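Local coordinates for protein AlyGC (Glaciecola chathamensis, PDB 5GKD) that degrades the polysaccharide alginate as a lyase of family 6, probably by beta-elimination, and binds a calcium ion, at residues R533-R536 against L537-R541; N449-F452 against D453-S457. All blocks are in the same frame, centred on the assembly; numbering follows the deposited sequence.

Both contacts belong to the second of the two parallel beta-helices in the chain, on the same side of the chain's centre. Interaction 2 comes first in the sequence, inside the short helix 450-457, just before the strand 462-466; interaction 1 follows some eighty residues later, where the strand 530-534 runs out into the loop that leads to the strand 543-548. Their centres lie 21 Å apart and their nearest atoms about 12 Å, so neither touches the other. Interaction 2 thus caps the end of the second beta-helix, whereas interaction 1 lies where that beta-helix meets residues near 113-118 of the first one and the second subunit.

Interaction 1 (R533-R536 against L537-R541); sequences RTTR and LPMQR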
loop_
_atom_site.group_PDB
_atom_site.type_symbol
_atom_site.label_atom_id
_atom_site.label_comp_id
_atom_site.label_asym_id
_atom_site.label_seq_id
_atom_site.Cartn_x
_atom_site.Cartn_y
_atom_site.Cartn_z
ATOM N N ARG A 533 6.010 -6.213 11.701
ATOM C CA ARG A 533 5.192 -5.362 10.848
ATOM C C ARG A 533 3.879 -6.068 10.577
ATOM O O ARG A 533 3.750 -7.275 10.792
ATOM C CB ARG A 533 5.904 -5.024 9.522
ATOM C CG ARG A 533 6.173 -6.218 8.590
ATOM C CD ARG A 533 6.709 -5.788 7.207
ATOM N NE ARG A 533 7.210 -6.933 6.453
ATOM C CZ ARG A 533 6.440 -7.801 5.798
ATOM N NH1 ARG A 533 5.118 -7.642 5.775
ATOM N NH2 ARG A 533 6.979 -8.823 5.149
ATOM N N THR A 534 2.899 -5.295 10.116
ATOM C CA THR A 534 1.732 -5.892 9.501
ATOM C C THR A 534 2.092 -6.375 8.104
ATOM O O THR A 534 3.118 -6.003 7.538
ATOM C CB THR A 534 0.563 -4.899 9.410
ATOM O OG1 THR A 534 0.875 -3.861 8.476
ATOM C CG2 THR A 534 0.254 -4.292 10.763
ATOM N N THR A 535 1.211 -7.190 7.529
ATOM C CA THR A 535 1.245 -7.394 6.087
ATOM C C THR A 535 1.227 -6.050 5.367
ATOM O O THR A 535 0.721 -5.049 5.882
ATOM C CB THR A 535 0.059 -8.243 5.619
ATOM O OG1 THR A 535 0.089 -8.385 4.195
ATOM C CG2 THR A 535 -1.256 -7.607 6.017
ATOM N N ARG A 536 1.793 -6.028 4.168
ATOM C CA ARG A 536 1.726 -4.844 3.335
ATOM C C ARG A 536 0.531 -4.868 2.389
ATOM O O ARG A 536 0.275 -3.876 1.696
ATOM C CB ARG A 536 3.034 -4.677 2.570
ATOM C CG ARG A 536 4.250 -4.565 3.501
ATOM C CD ARG A 536 5.487 -4.244 2.718
ATOM N NE ARG A 536 6.679 -4.081 3.536
ATOM C CZ ARG A 536 7.635 -4.999 3.641
ATOM N NH1 ARG A 536 7.516 -6.150 3.008
ATOM N NH2 ARG A 536 8.704 -4.766 4.384
ATOM N N LEU A 537 -0.193 -5.962 2.352
ATOM C CA LEU A 537 -1.491 -5.955 1.707
ATOM C C LEU A 537 -2.454 -5.187 2.602
ATOM O O LEU A 537 -2.433 -5.389 3.821
ATOM C CB LEU A 537 -1.981 -7.375 1.465
ATOM C CG LEU A 537 -1.352 -8.105 0.270
ATOM C CD1 LEU A 537 0.128 -8.414 0.473
ATOM C CD2 LEU A 537 -2.115 -9.394 -0.031
ATOM N N PRO A 538 -3.247 -4.254 2.065
ATOM C CA PRO A 538 -4.219 -3.539 2.899
ATOM C C PRO A 538 -5.068 -4.543 3.655
ATOM O O PRO A 538 -5.576 -5.511 3.080
ATOM C CB PRO A 538 -5.052 -2.737 1.889
ATOM C CG PRO A 538 -4.249 -2.679 0.656
ATOM C CD PRO A 538 -3.414 -3.943 0.638
ATOM N N MET A 539 -5.174 -4.343 4.958
ATOM C CA MET A 539 -5.839 -5.317 5.810
ATOM C C MET A 539 -7.340 -5.077 5.862
ATOM O O MET A 539 -7.834 -3.981 5.605
ATOM C CB MET A 539 -5.263 -5.284 7.224
ATOM C CG MET A 539 -3.779 -5.575 7.286
ATOM S SD MET A 539 -3.114 -5.524 8.955
ATOM C CE MET A 539 -3.917 -6.926 9.697
ATOM N N GLN A 540 -8.062 -6.134 6.218
ATOM C CA GLN A 540 -9.511 -6.124 6.349
ATOM C C GLN A 540 -9.968 -5.854 7.768
ATOM O O GLN A 540 -11.131 -5.516 7.979
ATOM C CB GLN A 540 -10.069 -7.480 5.889
ATOM C CG GLN A 540 -11.578 -7.548 5.788
ATOM C CD GLN A 540 -12.099 -8.967 5.726
ATOM O OE1 GLN A 540 -11.824 -9.774 6.612
ATOM N NE2 GLN A 540 -12.871 -9.279 4.683
ATOM N N ARG A 541 -9.063 -5.942 8.728
ATOM C CA ARG A 541 -9.388 -6.184 10.120
ATOM C C ARG A 541 -8.359 -5.450 10.970
ATOM O O ARG A 541 -7.223 -5.252 10.534
ATOM C CB ARG A 541 -9.337 -7.699 10.342
ATOM C CG ARG A 541 -9.941 -8.266 11.550
ATOM C CD ARG A 541 -9.946 -9.751 11.373
ATOM N NE ARG A 541 -10.968 -10.148 10.411
ATOM C CZ ARG A 541 -12.054 -10.842 10.732
ATOM N NH1 ARG A 541 -12.244 -11.232 11.983
ATOM N NH2 ARG A 541 -12.943 -11.162 9.805
#
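With chi1 at 178°, Thr535 holds OG1 opposite its backbone N and places it within reach of the amide of Leu537, while CG2 falls between backbone N and carbonyl carbon and faces Met539. Met539 in turn is extended at chi2 (180°), which carries its SD to Thr534, 3.8 Å from Thr534 CB. The amide Leu537 N donates to Thr535 OG1 over 3.1 Å at an N-H...O angle of 153°, an ST turn at the bend where the chain leaves the strand 530-534. The same oxygen also meets the Leu537 branch, CD1 lying 3.7 Å from Thr535 OG1. On the other arm of the threonine, Thr535 CG2 and Met539 CG approach to 3.5 Å, tighter than ordinary van der Waals contact. The turn leads out of a coil of the second parallel beta-helix, and the loop behind it leans on Glu118 through Pro538. Were Thr535 replaced by alanine, the Leu537 amide would probably lose this acceptor and a gap would open beside Met539 CG. Thr534 OG1 donates to Thr535 O (2.9 Å) and is also bonded to Gly567 N. Beside the turn, Arg533 NH1 forms a salt bridge with Glu504, its NE bonds Thr501, and Arg536 NH1 sits 3.3 Å above the Arg533 guanidinium plane, over its centre; Glu121 of the second subunit is a long, weak ion-pair partner of both arginines.

Interaction 2 (N449-F452 against D453-S457); sequences NTLF and DAIAS
Leu451 and Ile455 meet one turn apart in a local contact within the short helix 450-457, which lies between the strands 447-448 and 462-466 at the start of the second beta-helix. The backbone evidence is a series of i to i+4 bonds. Asp453 N donates to Asn449 O at 3.2 Å, and Ala454 N reaches Thr450 O at 3.1 Å. The straightest is Ile455 N to Leu451 O, 2.9 Å with an N-H...O angle of 171°; Ala456 N to Phe452 O follows. At the far end Ser457 N and Ser457 OG come to Asp453 O from opposite faces of its plane, so two donors grip one carbonyl.

Leu451 CG lies 4.1 Å from Ile455 CD1, the two chains crossing at a slant, and both rest on Leu477, with Leu466 and Leu464 alongside. Phe452, with CG opposite the backbone N (chi1 -179°), also reaches Leu477 and makes a cation-pi contact with Lys475. The rim atom Phe452 CD1 meets Asp453 OD1 at 3.5 Å; the oxygen stands near the ring plane, and carboxylate and ring planes are turned 78° apart. This carboxylate lies near the N-terminal end of the helix. Asp453 OD2 comes within 3.0 Å of Asn449 O, but both are acceptors and no bond joins them. Asn449, at the N-cap position, makes no capping bond with its side chain; its ND2 is bonded to Ser474 OG instead.

An amphipathic helix laid with its apolar side over the first coils, as here, is the N-terminal cap typical of parallel beta-helix proteins such as the pectate lyases.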
loop_
_atom_site.group_PDB
_atom_site.type_symbol
_atom_site.label_atom_id
_atom_site.label_comp_id
_atom_site.label_asym_id
_atom_site.label_seq_id
_atom_site.Cartn_x
_atom_site.Cartn_y
_atom_site.Cartn_z
ATOM N N ASN A 449 13.568 -23.509 12.120
ATOM C CA ASN A 449 12.232 -23.687 11.583
ATOM C C ASN A 449 11.274 -24.226 12.575
ATOM O O ASN A 449 10.181 -24.564 12.268
ATOM C CB ASN A 449 12.289 -24.643 10.431
ATOM C CG ASN A 449 12.684 -23.977 9.161
ATOM O OD1 ASN A 449 12.387 -24.470 8.097
ATOM N ND2 ASN A 449 13.361 -22.860 9.261
ATOM N N THR A 450 11.703 -24.307 13.791
ATOM C CA THR A 450 10.832 -24.881 14.805
ATOM C C THR A 450 9.734 -23.911 15.227
ATOM O O THR A 450 8.650 -24.335 15.642
ATOM C CB THR A 450 11.672 -25.293 16.006
ATOM O OG1 THR A 450 10.813 -25.639 17.091
ATOM C CG2 THR A 450 12.572 -24.145 16.423
ATOM N N LEU A 451 10.002 -22.612 15.133
ATOM C CA LEU A 451 9.003 -21.601 15.446
ATOM C C LEU A 451 8.017 -21.437 14.295
ATOM O O LEU A 451 6.808 -21.320 14.516
ATOM C CB LEU A 451 9.718 -20.285 15.753
ATOM C CG LEU A 451 9.011 -19.155 16.481
ATOM C CD1 LEU A 451 8.411 -19.683 17.752
ATOM C CD2 LEU A 451 10.016 -18.066 16.782
ATOM N N PHE A 452 8.526 -21.444 13.062
ATOM C CA PHE A 452 7.679 -21.449 11.879
ATOM C C PHE A 452 6.667 -22.582 11.924
ATOM O O PHE A 452 5.497 -22.396 11.582
ATOM C CB PHE A 452 8.562 -21.560 10.634
ATOM C CG PHE A 452 7.806 -21.541 9.334
ATOM C CD1 PHE A 452 7.312 -22.718 8.781
ATOM C CD2 PHE A 452 7.622 -20.349 8.644
ATOM C CE1 PHE A 452 6.619 -22.703 7.580
ATOM C CE2 PHE A 452 6.935 -20.325 7.439
ATOM C CZ PHE A 452 6.435 -21.506 6.903
ATOM N N ASP A 453 7.102 -23.771 12.337
ATOM C CA ASP A 453 6.198 -24.909 12.347
ATOM C C ASP A 453 5.242 -24.851 13.526
ATOM O O ASP A 453 4.073 -25.212 13.390
ATOM C CB ASP A 453 6.994 -26.217 12.359
ATOM C CG ASP A 453 7.775 -26.432 11.076
ATOM O OD1 ASP A 453 7.297 -26.008 10.007
ATOM O OD2 ASP A 453 8.873 -27.020 11.137
ATOM N N ALA A 454 5.705 -24.393 14.688
ATOM C CA ALA A 454 4.803 -24.315 15.836
ATOM C C ALA A 454 3.707 -23.280 15.608
ATOM O O ALA A 454 2.540 -23.516 15.944
ATOM C CB ALA A 454 5.588 -23.992 17.104
ATOM N N ILE A 455 4.066 -22.124 15.052
ATOM C CA ILE A 455 3.068 -21.111 14.720
ATOM C C ILE A 455 2.042 -21.676 13.735
ATOM O O ILE A 455 0.829 -21.523 13.911
ATOM C CB ILE A 455 3.763 -19.852 14.164
ATOM C CG1 ILE A 455 4.439 -19.069 15.288
ATOM C CG2 ILE A 455 2.788 -18.975 13.410
ATOM C CD1 ILE A 455 5.419 -18.043 14.805
ATOM N N ALA A 456 2.516 -22.375 12.707
ATOM C CA ALA A 456 1.628 -22.800 11.634
ATOM C C ALA A 456 0.601 -23.823 12.099
ATOM O O ALA A 456 -0.508 -23.859 11.565
ATOM C CB ALA A 456 2.444 -23.360 10.467
ATOM N N SER A 457 0.933 -24.665 13.074
ATOM C CA SER A 457 -0.006 -25.704 13.477
ATOM C C SER A 457 -0.731 -25.388 14.774
ATOM O O SER A 457 -1.638 -26.134 15.154
ATOM C CB SER A 457 0.700 -27.055 13.589
ATOM O OG SER A 457 1.711 -27.025 14.562
#